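Local coordinates for ThiJ/PfpI family protein (PDB 3EWN), which is of unknown function but belongs to the DJ-1/PfpI family, whose members share the flavodoxin-like fold of class I glutamine amidotransferases, at residues M110-R113 / G114-K118; E188-D191 / Q192-E196. All coordinates share one frame; numbering follows the deposited sequence.

Interaction 1: M110-R113 / G114-K118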
loop_
_atom_site.group_PDB
_atom_site.type_symbol
_atom_site.label_atom_id
_atom_site.label_comp_id
_atom_site.label_asym_id
_atom_site.label_seq_id
_atom_site.Cartn_x
_atom_site.Cartn_y
_atom_site.Cartn_z
HETATM N N MSE A 110 -7.017 8.403 -21.274
HETATM C CA MSE A 110 -7.434 9.159 -20.106
HETATM C C MSE A 110 -8.440 10.244 -20.473
HETATM O O MSE A 110 -9.423 10.449 -19.764
HETATM C CB MSE A 110 -6.215 9.776 -19.406
HETATM C CG MSE A 110 -5.278 8.751 -18.751
HETATM SE SE MSE A 110 -6.095 7.635 -17.390
HETATM C CE MSE A 110 -6.283 8.963 -16.029
ATOM N N ALA A 111 -8.198 10.929 -21.586
ATOM C CA ALA A 111 -9.099 11.984 -22.030
ATOM C C ALA A 111 -10.473 11.427 -22.389
ATOM O O ALA A 111 -11.499 12.000 -22.025
ATOM C CB ALA A 111 -8.504 12.714 -23.233
ATOM N N ASP A 112 -10.491 10.314 -23.112
ATOM C CA ASP A 112 -11.751 9.698 -23.514
ATOM C C ASP A 112 -12.557 9.210 -22.315
ATOM O O ASP A 112 -13.701 9.614 -22.114
ATOM C CB ASP A 112 -11.499 8.521 -24.452
ATOM C CG ASP A 112 -12.778 7.809 -24.834
ATOM O OD1 ASP A 112 -13.580 8.395 -25.592
ATOM O OD2 ASP A 112 -12.992 6.674 -24.363
ATOM N N ARG A 113 -11.959 8.336 -21.516
ATOM C CA ARG A 113 -12.646 7.804 -20.348
ATOM C C ARG A 113 -13.020 8.911 -19.370
ATOM O O ARG A 113 -14.073 8.856 -18.738
ATOM C CB ARG A 113 -11.770 6.761 -19.654
ATOM C CG ARG A 113 -11.460 5.559 -20.533
ATOM C CD ARG A 113 -12.745 4.919 -21.063
ATOM N NE ARG A 113 -12.498 3.622 -21.691
ATOM C CZ ARG A 113 -11.851 3.449 -22.838
ATOM N NH1 ARG A 113 -11.382 4.494 -23.507
ATOM N NH2 ARG A 113 -11.659 2.226 -23.311
ATOM N N GLY A 114 -12.159 9.917 -19.251
ATOM C CA GLY A 114 -12.434 11.018 -18.343
ATOM C C GLY A 114 -13.649 11.842 -18.742
ATOM O O GLY A 114 -14.284 12.477 -17.899
ATOM N N ALA A 115 -13.982 11.834 -20.028
ATOM C CA ALA A 115 -15.130 12.594 -20.512
ATOM C C ALA A 115 -16.457 12.006 -20.036
ATOM O O ALA A 115 -17.477 12.693 -20.039
ATOM C CB ALA A 115 -15.108 12.660 -22.039
ATOM N N ARG A 116 -16.445 10.743 -19.617
ATOM C CA ARG A 116 -17.669 10.089 -19.170
ATOM C C ARG A 116 -17.628 9.506 -17.755
ATOM O O ARG A 116 -18.659 9.089 -17.230
ATOM C CB ARG A 116 -18.047 8.983 -20.156
ATOM C CG ARG A 116 -18.324 9.471 -21.571
ATOM C CD ARG A 116 -18.680 8.302 -22.472
ATOM N NE ARG A 116 -17.585 7.343 -22.550
ATOM C CZ ARG A 116 -16.469 7.537 -23.244
ATOM N NH1 ARG A 116 -16.298 8.658 -23.933
ATOM N NH2 ARG A 116 -15.515 6.614 -23.232
ATOM N N ALA A 117 -16.452 9.481 -17.134
ATOM C CA ALA A 117 -16.329 8.923 -15.790
ATOM C C ALA A 117 -17.082 9.746 -14.752
ATOM O O ALA A 117 -17.060 10.976 -14.789
ATOM C CB ALA A 117 -14.848 8.818 -15.403
ATOM N N LYS A 118 -17.749 9.067 -13.823
ATOM C CA LYS A 118 -18.498 9.758 -12.775
ATOM C C LYS A 118 -17.519 10.508 -11.873
ATOM O O LYS A 118 -17.787 11.630 -11.433
ATOM C CB LYS A 118 -19.311 8.750 -11.955
ATOM C CG LYS A 118 -20.306 9.393 -11.002
ATOM C CD LYS A 118 -21.156 8.351 -10.279
ATOM C CE LYS A 118 -22.144 9.018 -9.326
ATOM N NZ LYS A 118 -22.982 8.035 -8.579
#

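Interaction 2: E188-D191 / Q192-E196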
loop_
_atom_site.group_PDB
_atom_site.type_symbol
_atom_site.label_atom_id
_atom_site.label_comp_id
_atom_site.label_asym_id
_atom_site.label_seq_id
_atom_site.Cartn_x
_atom_site.Cartn_y
_atom_site.Cartn_z
ATOM N N GLU A 188 -18.067 7.993 -0.023
ATOM C CA GLU A 188 -18.738 8.705 -1.114
ATOM C C GLU A 188 -19.567 7.735 -1.950
ATOM O O GLU A 188 -20.725 8.006 -2.272
ATOM C CB GLU A 188 -17.698 9.390 -2.006
ATOM C CG GLU A 188 -18.232 10.019 -3.299
ATOM C CD GLU A 188 -19.198 11.166 -3.052
ATOM O OE1 GLU A 188 -19.135 11.776 -1.966
ATOM O OE2 GLU A 188 -20.009 11.474 -3.950
ATOM N N LEU A 189 -18.967 6.598 -2.285
ATOM C CA LEU A 189 -19.626 5.579 -3.100
ATOM C C LEU A 189 -20.724 4.796 -2.374
ATOM O O LEU A 189 -21.746 4.446 -2.970
ATOM C CB LEU A 189 -18.570 4.621 -3.660
ATOM C CG LEU A 189 -17.577 5.304 -4.608
ATOM C CD1 LEU A 189 -16.423 4.359 -4.935
ATOM C CD2 LEU A 189 -18.300 5.738 -5.874
ATOM N N ARG A 190 -20.514 4.513 -1.093
ATOM C CA ARG A 190 -21.500 3.782 -0.301
ATOM C C ARG A 190 -21.975 4.748 0.780
ATOM O O ARG A 190 -22.744 5.658 0.490
ATOM C CB ARG A 190 -20.860 2.525 0.300
ATOM C CG ARG A 190 -20.306 1.556 -0.752
ATOM C CD ARG A 190 -21.379 1.112 -1.743
ATOM N NE ARG A 190 -20.831 0.289 -2.821
ATOM C CZ ARG A 190 -20.585 -1.015 -2.734
ATOM N NH1 ARG A 190 -20.843 -1.679 -1.613
ATOM N NH2 ARG A 190 -20.059 -1.655 -3.770
ATOM N N ASP A 191 -21.542 4.555 2.022
ATOM C CA ASP A 191 -21.905 5.493 3.082
ATOM C C ASP A 191 -20.823 5.479 4.154
ATOM O O ASP A 191 -19.868 4.714 4.055
ATOM C CB ASP A 191 -23.307 5.206 3.664
ATOM C CG ASP A 191 -23.369 3.960 4.530
ATOM O OD1 ASP A 191 -22.323 3.344 4.815
ATOM O OD2 ASP A 191 -24.497 3.603 4.938
ATOM N N GLN A 192 -20.949 6.326 5.166
ATOM C CA GLN A 192 -19.916 6.389 6.193
ATOM C C GLN A 192 -19.747 5.111 6.999
ATOM O O GLN A 192 -18.630 4.750 7.376
ATOM C CB GLN A 192 -20.182 7.553 7.145
ATOM C CG GLN A 192 -19.048 7.768 8.129
ATOM C CD GLN A 192 -19.201 9.041 8.924
ATOM O OE1 GLN A 192 -19.698 10.043 8.415
ATOM N NE2 GLN A 192 -18.747 9.020 10.173
ATOM N N THR A 193 -20.849 4.425 7.273
ATOM C CA THR A 193 -20.767 3.195 8.046
ATOM C C THR A 193 -19.950 2.143 7.305
ATOM O O THR A 193 -19.150 1.424 7.910
ATOM C CB THR A 193 -22.158 2.629 8.341
ATOM O OG1 THR A 193 -22.929 3.615 9.039
ATOM C CG2 THR A 193 -22.048 1.375 9.202
ATOM N N TYR A 194 -20.156 2.052 5.996
ATOM C CA TYR A 194 -19.422 1.080 5.195
ATOM C C TYR A 194 -17.940 1.430 5.294
ATOM O O TYR A 194 -17.097 0.556 5.499
ATOM C CB TYR A 194 -19.878 1.141 3.735
ATOM C CG TYR A 194 -19.424 -0.031 2.891
ATOM C CD1 TYR A 194 -20.334 -0.997 2.470
ATOM C CD2 TYR A 194 -18.089 -0.178 2.521
ATOM C CE1 TYR A 194 -19.932 -2.081 1.702
ATOM C CE2 TYR A 194 -17.673 -1.264 1.750
ATOM C CZ TYR A 194 -18.601 -2.208 1.345
ATOM O OH TYR A 194 -18.206 -3.273 0.573
ATOM N N ALA A 195 -17.628 2.717 5.163
ATOM C CA ALA A 195 -16.244 3.174 5.239
ATOM C C ALA A 195 -15.624 2.847 6.593
ATOM O O ALA A 195 -14.458 2.465 6.676
ATOM C CB ALA A 195 -16.172 4.680 4.987
ATOM N N GLU A 196 -16.405 3.003 7.655
ATOM C CA GLU A 196 -15.901 2.721 8.993
ATOM C C GLU A 196 -15.591 1.232 9.135
ATOM O O GLU A 196 -14.628 0.856 9.804
ATOM C CB GLU A 196 -16.913 3.183 10.039
ATOM C CG GLU A 196 -17.127 4.696 10.014
ATOM C CD GLU A 196 -18.242 5.148 10.936
ATOM O OE1 GLU A 196 -19.204 4.373 11.118
ATOM O OE2 GLU A 196 -18.162 6.282 11.466
HETATM O O HOH W 1 -25.253 3.844 7.658
#

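Interaction 1: M110-R113 / G114-K118
Arg116 reaches back to Asp112 from just beyond helix 104-114, and its course explains the contact. The side chain runs straight from CB to CD, and a bend at chi3 (-61°) then turns the guanidinium back toward the carboxylate. NE makes a salt bridge with Asp84. Arg116 CZ is 3.6 Å from the peptide oxygen Asp112 O, which lies over one face of the group. The two terminal nitrogens meet the carboxylate end-on, one to each oxygen: Arg116 NH2 is 2.8 Å from Asp112 OD2, and Arg116 NH1 a longer 3.2 Å from Asp112 OD1. Both bonds run in the guanidinium plane but arrive from above the carboxylate plane, the two planes being 52° apart. NH2 also bonds to Arg83 O. Arginine has the length and the paired nitrogens to meet both oxygens of a carboxylate four residues earlier. Arg113 NH1 also holds Asp112 OD2 at 2.8 Å, so one aspartate is shared by two arginines in a salt-bridge network. Arg113 O accepts from both Arg116 N and, at 2.9 Å, Ala117 N. Gly114, with no CB, lies close against Met110 O, to which Gly114 N donates at 2.8 Å. Arg113 NE and NH2 bond to the carbonyls of Pro82 and Cys81, while selenomethionine Met110 and the small Ala117 pack on Leu88 of strand 87-90, Met110 also reaching helix 126-132.

Interaction 2: E188-D191 / Q192-E196
Asp191 OD1 receives the backbone N-H of Tyr194 at 2.8 Å in a nearly straight bond (164°), approached almost along its C-O axis. The carboxylate is set for this by chi1 of 72°, which tucks CG between the backbone N and the carbonyl carbon and turns it toward the N-H groups at the start of helix 192-201. Aspartate is short enough to do so, and its charge should interact favourably with the helix dipole. Asp191 O then accepts from Ala195 N at 3.2 Å, the first regular helical bond. Asp191 OD2 takes a hydrogen from a water 2.8 Å away that is also hydrogen-bonded to Thr193 OG1. Across that first turn, Gln192 NE2 donates to Glu196 OE2 at 3.1 Å.

Packing begins at Arg190, whose side chain runs beside Tyr194 in the same direction. Arg190 CG sits over one face of the Tyr194 ring, 4.1 Å from its centroid, in a CH-pi contact. The polar ends go further: Arg190 NE forms a salt bridge with Glu24, and Tyr194 OH bonds to Ser48 O and Met50 N. Gln192 and Ala195 touch Phe210 of the second subunit. This is a classic aspartate N-cap, starting a new helix just after helix 177-189 ends.

In the fold
From the N terminus the chain first meets interaction 1, where helix 104-114 ends and the loop carries it into strand 119-123, an inner strand of the mixed sheet. Interaction 2 comes later, where helix 177-189 gives way to helix 192-201. Both are local, joining residues about a turn apart, and lie in series without nesting or crossing. The centres of interaction 1 and interaction 2 are about 24 Å apart; the nearest atoms of interaction 1 and interaction 2 are about 6 Å apart and do not touch. Interaction 1 ties a helix end to the loop before strand 87-90 and to that strand; interaction 2 ties a helix start to the N-terminal region, to the loop after helix 36-46 and to the second subunit.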